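Local coordinates for GCN5-related N-acetyltransferase (Kribbella flavida, PDB 4H89), which belongs to the GNAT superfamily and probably transfers an acyl group, typically acetyl from acetyl-CoA in this family, to an acceptor substrate, at the interface of chains A and B. Residues are numbered along the deposited sequence; one frame, centred on the assembly and turned at random. Chains: chain A/B, GCN5-related N-acetyltransferase.

The interface of chains A and B. Residues chain A 155-157, 163; chain B 85-86, 88.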
loop_
_atom_site.group_PDB
_atom_site.type_symbol
_atom_site.label_atom_id
_atom_site.label_comp_id
_atom_site.label_asym_id
_atom_site.label_seq_id
_atom_site.Cartn_x
_atom_site.Cartn_y
_atom_site.Cartn_z
ATOM N N ALA A 155 4.462 -13.471 3.609
ATOM C CA ALA A 155 4.632 -12.246 2.825
ATOM C C ALA A 155 5.874 -11.431 3.182
ATOM O O ALA A 155 6.150 -10.400 2.581
ATOM C CB ALA A 155 3.393 -11.374 2.902
ATOM N N PHE A 156 6.639 -11.893 4.176
ATOM C CA PHE A 156 7.794 -11.126 4.645
ATOM C C PHE A 156 8.885 -12.107 5.006
ATOM O O PHE A 156 8.637 -13.040 5.760
ATOM C CB PHE A 156 7.387 -10.314 5.901
ATOM C CG PHE A 156 8.464 -9.389 6.434
ATOM C CD1 PHE A 156 9.404 -9.853 7.346
ATOM C CD2 PHE A 156 8.531 -8.068 6.052
ATOM C CE1 PHE A 156 10.355 -8.986 7.839
ATOM C CE2 PHE A 156 9.466 -7.204 6.556
ATOM C CZ PHE A 156 10.381 -7.663 7.447
ATOM N N HIS A 157 10.094 -11.941 4.460
ATOM C CA HIS A 157 11.240 -12.815 4.817
ATOM C C HIS A 157 11.966 -12.255 6.037
ATOM O O HIS A 157 12.572 -11.200 5.993
ATOM C CB HIS A 157 12.213 -12.977 3.654
ATOM C CG HIS A 157 13.235 -14.020 3.961
ATOM N ND1 HIS A 157 14.463 -13.736 4.493
ATOM C CD2 HIS A 157 13.145 -15.361 3.920
ATOM C CE1 HIS A 157 15.092 -14.863 4.783
ATOM N NE2 HIS A 157 14.325 -15.870 4.419
ATOM N N TYR A 163 10.001 -17.087 6.052
ATOM C CA TYR A 163 8.841 -16.403 5.492
ATOM C C TYR A 163 7.689 -16.432 6.499
ATOM O O TYR A 163 7.278 -17.501 6.937
ATOM C CB TYR A 163 8.381 -16.998 4.166
ATOM C CG TYR A 163 9.377 -16.826 3.043
ATOM C CD1 TYR A 163 9.521 -15.609 2.391
ATOM C CD2 TYR A 163 10.201 -17.866 2.638
ATOM C CE1 TYR A 163 10.432 -15.449 1.363
ATOM C CE2 TYR A 163 11.107 -17.708 1.607
ATOM C CZ TYR A 163 11.233 -16.521 0.978
ATOM O OH TYR A 163 12.130 -16.312 -0.031
ATOM N N PRO B 85 12.489 -7.174 1.930
ATOM C CA PRO B 85 12.050 -8.477 2.406
ATOM C C PRO B 85 10.606 -8.815 2.093
ATOM O O PRO B 85 10.164 -9.899 2.422
ATOM C CB PRO B 85 12.290 -8.386 3.912
ATOM C CG PRO B 85 12.116 -6.944 4.225
ATOM C CD PRO B 85 12.700 -6.237 3.035
ATOM N N GLY B 86 9.901 -7.918 1.405
ATOM C CA GLY B 86 8.582 -8.276 0.882
ATOM C C GLY B 86 8.491 -8.457 -0.621
ATOM O O GLY B 86 7.388 -8.669 -1.147
ATOM N N HIS B 88 9.181 -10.713 -2.751
ATOM C CA HIS B 88 8.799 -11.983 -3.323
ATOM C C HIS B 88 7.287 -12.132 -3.549
ATOM O O HIS B 88 6.842 -13.136 -4.098
ATOM C CB HIS B 88 9.290 -13.133 -2.425
ATOM C CG HIS B 88 8.766 -13.053 -1.049
ATOM N ND1 HIS B 88 9.227 -12.129 -0.140
ATOM C CD2 HIS B 88 7.744 -13.701 -0.461
ATOM C CE1 HIS B 88 8.535 -12.236 0.977
ATOM N NE2 HIS B 88 7.625 -13.191 0.800
HETATM O O HOH W 1 5.271 -8.599 0.664
#
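A:Tyr163 meets B:His88 edge-to-face in this patch of a two-fold symmetric interface between two GNAT-fold subunits, a pairing that may or may not be the dimer in solution; it illustrates how aromatic packing and main-chain bonding can share a small contact. The tight part begins with these rings. Their planes stand 61° apart, and the tyrosine turns its CD1–CE1 edge onto the imidazole face, with CE1 over the centre of that ring and 3.7 Å from B:His88 CD2. The two side chains run antiparallel as they pass. Within its own subunit the tyrosine is backed by A:His157, whose CD2 sits over the centre of one face of the phenol ring, while B:His88 is met at its edge. The imidazole also packs against main chain, its CE1 lying 3.4 Å from A:Ala155 O. Beside the rings, the amide N of A:His157 donates to the carbonyl O of B:Pro85 over 2.9 Å, nearly straight at the hydrogen (169°) although the donor is tilted from the carbonyl plane; the bond gives both backbone groups a partner across the contact. The same proline packs its ring carbons on the rim of one face of A:Phe156, where CG comes within 3.5 Å of the phenyl CE2; a chi1 of -176° turns the phenyl away from its own backbone N and alongside the proline. On the looser side, B:Gly86 has little surface hidden by chain A, and a water bridges two backbone carbonyls, 2.8 Å from A:Ala155 O and equally far from B:Gly86 O.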